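Local atomic coordinates of LP15968p (Drosophila melanogaster, PDB entry 3MN8), a protein that removes C-terminal arginine or lysine from peptides and proteins as a zinc-dependent metallocarboxypeptidase, processing growth factors, peptide hormones and neuropeptides. Residues R85-L90 / S134-L139; D291-Y294 / N298-E301; A354-A359 / G372-L377. All coordinates share one frame; numbering follows the deposited sequence.

Contact 1 (R85-L90 / S134-L139); sequences RSRNLL and STDIYL
R87 lays the aliphatic part of its side chain across the carboxylate of D136. Its CG stands above the carboxylate plane, 3.4 Å from D136 OD1 and 3.3 Å from D136 OD2, and R87 CD follows at 3.8 Å from D136 OD2. No salt bridge forms: R87 chi3, at 81°, bends the chain, carrying the guanidinium away so that R87 NE is 5.1 Å from D136 OD2. The guanidinium and carboxylate planes end up 83° apart. The two opposite charges are still near enough that each would probably feel the other's field. What draws the guanidinium aside lies outside the two segments: R87 NE donates to the carbonyl of T91, R87 NH2 forms a salt bridge with E373, and the side chain also rests on W375. Segment 85-90 is an irregular loop between strands 74-80 and 93-97 of the metallocarboxypeptidase alpha/beta domain, while D136 opens strand 136-140, which lies between those two strands in the central mixed sheet. Backbone bonds to P92 and V94 on one flank fix D136, and I137 bonds to I80 on the other. The loop is held in turn by R371, which donates to the carbonyl of R87.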
loop_
_atom_site.group_PDB
_atom_site.type_symbol
_atom_site.label_atom_id
_atom_site.label_comp_id
_atom_site.label_asym_id
_atom_site.label_seq_id
_atom_site.Cartn_x
_atom_site.Cartn_y
_atom_site.Cartn_z
ATOM N N ARG A 85 9.078 18.537 4.176
ATOM C CA ARG A 85 9.016 19.594 3.174
ATOM C C ARG A 85 8.997 19.053 1.745
ATOM O O ARG A 85 8.146 19.422 0.943
ATOM C CB ARG A 85 10.178 20.568 3.340
ATOM C CG ARG A 85 10.147 21.354 4.641
ATOM C CD ARG A 85 10.920 22.657 4.503
ATOM N NE ARG A 85 10.138 23.711 3.854
ATOM C CZ ARG A 85 10.186 24.007 2.556
ATOM N NH1 ARG A 85 9.433 24.991 2.075
ATOM N NH2 ARG A 85 10.982 23.322 1.738
ATOM N N SER A 86 9.945 18.179 1.425
ATOM C CA SER A 86 10.016 17.586 0.090
ATOM C C SER A 86 10.074 16.064 0.164
ATOM O O SER A 86 9.641 15.452 1.143
ATOM C CB SER A 86 11.236 18.116 -0.672
ATOM O OG SER A 86 11.186 19.531 -0.852
ATOM N N ARG A 87 10.589 15.460 -0.894
ATOM C CA ARG A 87 10.906 14.042 -0.893
ATOM C C ARG A 87 12.317 13.935 -1.441
ATOM O O ARG A 87 12.582 14.373 -2.556
ATOM C CB ARG A 87 9.935 13.261 -1.788
ATOM C CG ARG A 87 9.620 11.848 -1.302
ATOM C CD ARG A 87 8.915 11.028 -2.358
ATOM N NE ARG A 87 9.868 10.486 -3.320
ATOM C CZ ARG A 87 10.073 10.976 -4.533
ATOM N NH1 ARG A 87 9.389 12.026 -4.962
ATOM N NH2 ARG A 87 10.963 10.408 -5.318
ATOM N N ASN A 88 13.236 13.387 -0.657
ATOM C CA ASN A 88 14.605 13.246 -1.137
ATOM C C ASN A 88 14.655 12.393 -2.396
ATOM O O ASN A 88 13.986 11.359 -2.497
ATOM C CB ASN A 88 15.498 12.650 -0.057
ATOM C CG ASN A 88 15.547 13.512 1.186
ATOM O OD1 ASN A 88 15.217 13.060 2.288
ATOM N ND2 ASN A 88 15.949 14.769 1.016
ATOM N N LEU A 89 15.443 12.834 -3.364
ATOM C CA LEU A 89 15.562 12.108 -4.606
ATOM C C LEU A 89 15.730 10.620 -4.308
ATOM O O LEU A 89 16.518 10.235 -3.451
ATOM C CB LEU A 89 16.753 12.630 -5.405
ATOM C CG LEU A 89 16.745 12.269 -6.891
ATOM C CD1 LEU A 89 15.698 13.106 -7.597
ATOM C CD2 LEU A 89 18.105 12.494 -7.508
ATOM N N LEU A 90 14.964 9.797 -5.009
ATOM C CA LEU A 90 15.092 8.349 -4.933
ATOM C C LEU A 90 14.640 7.747 -3.607
ATOM O O LEU A 90 14.851 6.561 -3.366
ATOM C CB LEU A 90 16.513 7.900 -5.284
ATOM C CG LEU A 90 16.840 8.068 -6.771
ATOM C CD1 LEU A 90 18.274 7.677 -7.110
ATOM C CD2 LEU A 90 15.850 7.260 -7.590
ATOM N N SER A 134 14.712 6.603 4.955
ATOM C CA SER A 134 14.905 6.081 3.607
ATOM C C SER A 134 13.607 5.888 2.852
ATOM O O SER A 134 13.624 5.561 1.664
ATOM C CB SER A 134 15.648 4.745 3.670
ATOM O OG SER A 134 14.999 3.853 4.563
ATOM N N THR A 135 12.488 6.075 3.543
ATOM C CA THR A 135 11.176 5.854 2.939
ATOM C C THR A 135 10.225 6.993 3.230
ATOM O O THR A 135 10.227 7.554 4.327
ATOM C CB THR A 135 10.515 4.560 3.452
ATOM O OG1 THR A 135 11.516 3.572 3.751
ATOM C CG2 THR A 135 9.552 4.020 2.406
ATOM N N ASP A 136 9.410 7.327 2.238
ATOM C CA ASP A 136 8.387 8.356 2.388
ATOM C C ASP A 136 7.043 7.680 2.616
ATOM O O ASP A 136 6.457 7.100 1.693
ATOM C CB ASP A 136 8.321 9.203 1.132
ATOM C CG ASP A 136 8.308 10.672 1.432
ATOM O OD1 ASP A 136 9.278 11.177 2.037
ATOM O OD2 ASP A 136 7.325 11.329 1.046
ATOM N N ILE A 137 6.553 7.762 3.846
ATOM C CA ILE A 137 5.453 6.927 4.252
ATOM C C ILE A 137 4.147 7.687 4.491
ATOM O O ILE A 137 4.119 8.699 5.195
ATOM C CB ILE A 137 5.834 6.136 5.492
ATOM C CG1 ILE A 137 7.043 5.223 5.194
ATOM C CG2 ILE A 137 4.630 5.356 5.999
ATOM C CD1 ILE A 137 7.763 4.692 6.456
ATOM N N TYR A 138 3.066 7.183 3.895
ATOM C CA TYR A 138 1.724 7.740 4.073
ATOM C C TYR A 138 0.737 6.732 4.685
ATOM O O TYR A 138 0.578 5.603 4.185
ATOM C CB TYR A 138 1.165 8.217 2.738
ATOM C CG TYR A 138 1.952 9.323 2.093
ATOM C CD1 TYR A 138 3.126 9.058 1.417
ATOM C CD2 TYR A 138 1.505 10.633 2.148
ATOM C CE1 TYR A 138 3.834 10.066 0.814
ATOM C CE2 TYR A 138 2.203 11.645 1.549
ATOM C CZ TYR A 138 3.368 11.360 0.882
ATOM O OH TYR A 138 4.096 12.365 0.280
ATOM N N LEU A 139 0.066 7.161 5.752
ATOM C CA LEU A 139 -0.873 6.314 6.481
ATOM C C LEU A 139 -2.310 6.848 6.414
ATOM O O LEU A 139 -2.598 7.990 6.812
ATOM C CB LEU A 139 -0.432 6.153 7.939
ATOM C CG LEU A 139 1.023 5.747 8.187
ATOM C CD1 LEU A 139 1.289 5.606 9.689
ATOM C CD2 LEU A 139 1.351 4.455 7.437
#

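Contact 2 (D291-Y294 / N298-E301); sequences DFNY and NCFE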
loop_
_atom_site.group_PDB
_atom_site.type_symbol
_atom_site.label_atom_id
_atom_site.label_comp_id
_atom_site.label_asym_id
_atom_site.label_seq_id
_atom_site.Cartn_x
_atom_site.Cartn_y
_atom_site.Cartn_z
ATOM N N ASP A 291 -5.997 -3.807 -7.816
ATOM C CA ASP A 291 -5.615 -3.948 -9.211
ATOM C C ASP A 291 -5.533 -2.587 -9.886
ATOM O O ASP A 291 -4.841 -2.434 -10.897
ATOM C CB ASP A 291 -6.562 -4.902 -9.959
ATOM C CG ASP A 291 -6.352 -6.368 -9.567
ATOM O OD1 ASP A 291 -5.554 -6.639 -8.640
ATOM O OD2 ASP A 291 -6.980 -7.253 -10.191
ATOM N N PHE A 292 -6.232 -1.599 -9.324
ATOM C CA PHE A 292 -6.211 -0.272 -9.919
ATOM C C PHE A 292 -4.827 0.365 -9.771
ATOM O O PHE A 292 -4.293 0.950 -10.719
ATOM C CB PHE A 292 -7.290 0.635 -9.344
ATOM C CG PHE A 292 -7.121 2.067 -9.730
ATOM C CD1 PHE A 292 -7.717 2.552 -10.879
ATOM C CD2 PHE A 292 -6.345 2.928 -8.959
ATOM C CE1 PHE A 292 -7.553 3.881 -11.263
ATOM C CE2 PHE A 292 -6.184 4.253 -9.327
ATOM C CZ PHE A 292 -6.784 4.731 -10.483
ATOM N N ASN A 293 -4.239 0.225 -8.591
ATOM C CA ASN A 293 -2.855 0.634 -8.388
ATOM C C ASN A 293 -1.898 0.089 -9.457
ATOM O O ASN A 293 -1.134 0.837 -10.078
ATOM C CB ASN A 293 -2.381 0.220 -6.992
ATOM C CG ASN A 293 -2.806 1.212 -5.908
ATOM O OD1 ASN A 293 -2.032 2.094 -5.510
ATOM N ND2 ASN A 293 -4.041 1.067 -5.425
ATOM N N TYR A 294 -1.958 -1.217 -9.678
ATOM C CA TYR A 294 -0.987 -1.879 -10.539
ATOM C C TYR A 294 -1.165 -1.480 -11.996
ATOM O O TYR A 294 -0.195 -1.181 -12.696
ATOM C CB TYR A 294 -1.088 -3.402 -10.379
ATOM C CG TYR A 294 -0.042 -4.185 -11.145
ATOM C CD1 TYR A 294 1.322 -4.039 -10.859
ATOM C CD2 TYR A 294 -0.416 -5.086 -12.148
ATOM C CE1 TYR A 294 2.283 -4.764 -11.559
ATOM C CE2 TYR A 294 0.532 -5.817 -12.852
ATOM C CZ TYR A 294 1.882 -5.653 -12.557
ATOM O OH TYR A 294 2.825 -6.385 -13.258
ATOM N N ASN A 298 2.484 2.789 -11.171
ATOM C CA ASN A 298 3.628 1.946 -10.905
ATOM C C ASN A 298 3.365 1.100 -9.666
ATOM O O ASN A 298 4.032 0.095 -9.439
ATOM C CB ASN A 298 4.852 2.816 -10.639
ATOM C CG ASN A 298 5.363 3.520 -11.873
ATOM O OD1 ASN A 298 5.242 3.027 -12.988
ATOM N ND2 ASN A 298 5.965 4.681 -11.673
ATOM N N CYS A 299 2.405 1.523 -8.851
ATOM C CA CYS A 299 2.295 1.003 -7.494
ATOM C C CYS A 299 1.918 -0.475 -7.432
ATOM O O CYS A 299 1.086 -0.945 -8.208
ATOM C CB CYS A 299 1.313 1.829 -6.659
ATOM S SG CYS A 299 1.461 1.580 -4.859
ATOM N N PHE A 300 2.543 -1.189 -6.492
ATOM C CA PHE A 300 2.265 -2.594 -6.224
ATOM C C PHE A 300 1.494 -2.737 -4.904
ATOM O O PHE A 300 2.099 -2.798 -3.839
ATOM C CB PHE A 300 3.575 -3.384 -6.114
ATOM C CG PHE A 300 4.327 -3.542 -7.415
ATOM C CD1 PHE A 300 5.169 -4.632 -7.603
ATOM C CD2 PHE A 300 4.199 -2.614 -8.444
ATOM C CE1 PHE A 300 5.875 -4.793 -8.795
ATOM C CE2 PHE A 300 4.908 -2.762 -9.638
ATOM C CZ PHE A 300 5.748 -3.847 -9.812
ATOM N N GLU A 301 0.166 -2.789 -4.970
ATOM C CA GLU A 301 -0.655 -2.896 -3.764
ATOM C C GLU A 301 -1.050 -4.334 -3.439
ATOM O O GLU A 301 -1.501 -5.085 -4.308
ATOM C CB GLU A 301 -1.902 -2.016 -3.896
ATOM C CG GLU A 301 -2.872 -2.106 -2.729
ATOM C CD GLU A 301 -3.882 -0.963 -2.721
ATOM O OE1 GLU A 301 -3.466 0.209 -2.540
ATOM O OE2 GLU A 301 -5.096 -1.226 -2.893
#
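N293 and C299 bring their CA atoms to 5.2 Å where helix 289-296 ends and the chain turns back into strand 300-305, a tight helix-to-strand connection in the alpha/beta catalytic domain. No hydrogen bond crosses it; instead Y294 CA approaches C299 O at 3.3 Å in a CA-H...O contact with 138° at the hydrogen. N293 points toward the strand, its CB 3.8 Å from E301 CB, and its OD1 meets C299 CB at 3.5 Å. Although N293 ND2 comes 3.1 Å from E301 OE1, the angle is too poor for a bond, and amide and carboxylate planes stand 44° apart. Both ends of the amide are engaged by others: ND2 donates to the carbonyl of M289, OD1 accepts from K95. E301 OE1 is hydrogen-bonded to S213, and the E301 side chain is about 7 Å from that of the zinc ligand H217. A leucine in place of N293 would probably leave the K95 amine and the M289 carbonyl without this partner. Y294 swings its CG opposite the backbone N, making a T-shaped stack with F300, centroids 5.4 Å apart and planes at 80°: Y294 CE1 lies over the F300 face, offset toward the rim, 3.8 Å from F300 CE2.

Contact 3 (A354-A359 / G372-L377); sequences ANVYVA and GEYWRL
V356 and Y374 meet because V356 sets CG1 anti to its N (chi1 171°), leaving CG2 beside that N, while Y374 places its ring between backbone N and carbonyl carbon (chi1 77°). Both valine methyls thereby lie over one face of the ring, CG2 toward CD1 and CG1 toward CE2. CG2 of V356 makes a CH-pi contact, 4.0 Å from the Y374 centroid and 22° off the ring normal. The two side chains cross at about a right angle. Two residues further along each strand, the bend of R376 at chi2 lets V358 CG2 reach both R376 CG, at 3.9 Å, and R376 NE, at 4.1 Å. The polar ends find partners beyond the two segments: Y374 OH is hydrogen-bonded to the carbonyl of L412, and R376 NH2 forms a salt bridge with D244. No backbone bond joins the segments, since they belong to two sheets facing each other in the beta-sandwich of the transthyretin-like domain. Strand 373-376 is an outer strand of one sheet, next to 339-344, and strand 355-358 lies between 366-367 and 381-388 in the other; V356 also packs on V343 and V385, V358 on Y383, and R376 on F300 of strand 300-305.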
loop_
_atom_site.group_PDB
_atom_site.type_symbol
_atom_site.label_atom_id
_atom_site.label_comp_id
_atom_site.label_asym_id
_atom_site.label_seq_id
_atom_site.Cartn_x
_atom_site.Cartn_y
_atom_site.Cartn_z
ATOM N N ALA A 354 9.493 8.732 -18.801
ATOM C CA ALA A 354 10.269 7.734 -19.515
ATOM C C ALA A 354 9.798 6.347 -19.098
ATOM O O ALA A 354 9.166 6.186 -18.048
ATOM C CB ALA A 354 11.751 7.902 -19.228
ATOM N N ASN A 355 10.099 5.351 -19.925
ATOM C CA ASN A 355 9.793 3.968 -19.585
ATOM C C ASN A 355 11.046 3.154 -19.310
ATOM O O ASN A 355 12.033 3.231 -20.045
ATOM C CB ASN A 355 8.957 3.306 -20.679
ATOM C CG ASN A 355 7.490 3.679 -20.595
ATOM O OD1 ASN A 355 6.918 4.215 -21.548
ATOM N ND2 ASN A 355 6.869 3.402 -19.450
ATOM N N VAL A 356 11.002 2.377 -18.239
ATOM C CA VAL A 356 12.107 1.505 -17.866
ATOM C C VAL A 356 11.657 0.044 -17.903
ATOM O O VAL A 356 10.794 -0.373 -17.117
ATOM C CB VAL A 356 12.666 1.868 -16.467
ATOM C CG1 VAL A 356 13.666 0.818 -15.995
ATOM C CG2 VAL A 356 13.297 3.272 -16.485
ATOM N N TYR A 357 12.242 -0.724 -18.824
ATOM C CA TYR A 357 11.829 -2.097 -19.060
ATOM C C TYR A 357 12.821 -3.124 -18.526
ATOM O O TYR A 357 14.036 -2.925 -18.616
ATOM C CB TYR A 357 11.644 -2.353 -20.556
ATOM C CG TYR A 357 10.438 -1.718 -21.227
ATOM C CD1 TYR A 357 10.544 -0.492 -21.875
ATOM C CD2 TYR A 357 9.207 -2.371 -21.258
ATOM C CE1 TYR A 357 9.443 0.079 -22.512
ATOM C CE2 TYR A 357 8.110 -1.812 -21.886
ATOM C CZ TYR A 357 8.228 -0.591 -22.509
ATOM O OH TYR A 357 7.128 -0.043 -23.133
ATOM N N VAL A 358 12.280 -4.227 -17.998
ATOM C CA VAL A 358 13.064 -5.385 -17.574
ATOM C C VAL A 358 12.700 -6.592 -18.424
ATOM O O VAL A 358 11.532 -6.972 -18.503
ATOM C CB VAL A 358 12.827 -5.730 -16.077
ATOM C CG1 VAL A 358 13.585 -7.004 -15.669
ATOM C CG2 VAL A 358 13.228 -4.556 -15.179
ATOM N N ALA A 359 13.700 -7.187 -19.063
ATOM C CA ALA A 359 13.476 -8.370 -19.885
ATOM C C ALA A 359 12.660 -9.424 -19.146
ATOM O O ALA A 359 13.072 -9.916 -18.095
ATOM C CB ALA A 359 14.803 -8.954 -20.347
ATOM N N GLY A 372 12.534 12.142 -13.148
ATOM C CA GLY A 372 13.127 11.050 -13.896
ATOM C C GLY A 372 13.517 9.872 -13.033
ATOM O O GLY A 372 14.353 9.058 -13.406
ATOM N N GLU A 373 12.899 9.776 -11.869
ATOM C CA GLU A 373 13.180 8.679 -10.966
ATOM C C GLU A 373 12.313 7.470 -11.269
ATOM O O GLU A 373 11.182 7.602 -11.742
ATOM C CB GLU A 373 12.933 9.091 -9.514
ATOM C CG GLU A 373 12.961 10.569 -9.245
ATOM C CD GLU A 373 12.478 10.888 -7.838
ATOM O OE1 GLU A 373 13.185 10.500 -6.881
ATOM O OE2 GLU A 373 11.394 11.514 -7.693
ATOM N N TYR A 374 12.850 6.289 -10.974
ATOM C CA TYR A 374 12.078 5.058 -11.040
ATOM C C TYR A 374 12.606 4.105 -9.974
ATOM O O TYR A 374 13.787 4.140 -9.610
ATOM C CB TYR A 374 12.196 4.403 -12.412
ATOM C CG TYR A 374 13.507 3.677 -12.591
ATOM C CD1 TYR A 374 14.620 4.324 -13.135
ATOM C CD2 TYR A 374 13.644 2.348 -12.187
ATOM C CE1 TYR A 374 15.839 3.656 -13.270
ATOM C CE2 TYR A 374 14.850 1.679 -12.321
ATOM C CZ TYR A 374 15.940 2.337 -12.863
ATOM O OH TYR A 374 17.126 1.666 -12.997
ATOM N N TRP A 375 11.713 3.270 -9.462
ATOM C CA TRP A 375 12.083 2.206 -8.560
ATOM C C TRP A 375 11.466 0.959 -9.146
ATOM O O TRP A 375 10.256 0.925 -9.383
ATOM C CB TRP A 375 11.482 2.427 -7.172
ATOM C CG TRP A 375 11.790 3.745 -6.569
ATOM C CD1 TRP A 375 12.688 4.008 -5.564
ATOM C CD2 TRP A 375 11.185 4.998 -6.905
ATOM N NE1 TRP A 375 12.688 5.353 -5.272
ATOM C CE2 TRP A 375 11.777 5.982 -6.084
ATOM C CE3 TRP A 375 10.205 5.388 -7.831
ATOM C CZ2 TRP A 375 11.426 7.320 -6.165
ATOM C CZ3 TRP A 375 9.867 6.717 -7.915
ATOM C CH2 TRP A 375 10.470 7.667 -7.087
ATOM N N ARG A 376 12.275 -0.067 -9.387
ATOM C CA ARG A 376 11.738 -1.307 -9.921
ATOM C C ARG A 376 11.973 -2.427 -8.929
ATOM O O ARG A 376 13.097 -2.920 -8.748
ATOM C CB ARG A 376 12.342 -1.634 -11.284
ATOM C CG ARG A 376 11.878 -2.957 -11.885
ATOM C CD ARG A 376 10.397 -2.958 -12.205
ATOM N NE ARG A 376 9.957 -4.247 -12.740
ATOM C CZ ARG A 376 8.693 -4.570 -13.007
ATOM N NH1 ARG A 376 7.712 -3.709 -12.787
ATOM N NH2 ARG A 376 8.405 -5.763 -13.498
ATOM N N LEU A 377 10.895 -2.809 -8.263
ATOM C CA LEU A 377 10.979 -3.852 -7.263
ATOM C C LEU A 377 11.343 -5.142 -7.958
ATOM O O LEU A 377 10.745 -5.497 -8.968
ATOM C CB LEU A 377 9.640 -4.002 -6.550
ATOM C CG LEU A 377 9.113 -2.746 -5.866
ATOM C CD1 LEU A 377 7.921 -3.108 -5.002
ATOM C CD2 LEU A 377 10.204 -2.072 -5.047
#

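Overall arrangement
The contacts follow one another along the chain, none nested in another. Contacts 1 and 2 both belong to the catalytic domain and reach its central eight-stranded sheet, through strands 136-140 and 300-305; their centres are 18 Å apart and they do not touch. Contact 3 joins the two sheets of the C-terminal transthyretin-like domain, with its centre 18 Å from contact 1 and 15 Å from contact 2. It touches both through segment 372-377: E373 meets the loop 85-90 at R87 and L90, while R376 and L377 pack on F300. Segment 372-377 thus joins the beta domain to the catalytic domain at two separate places.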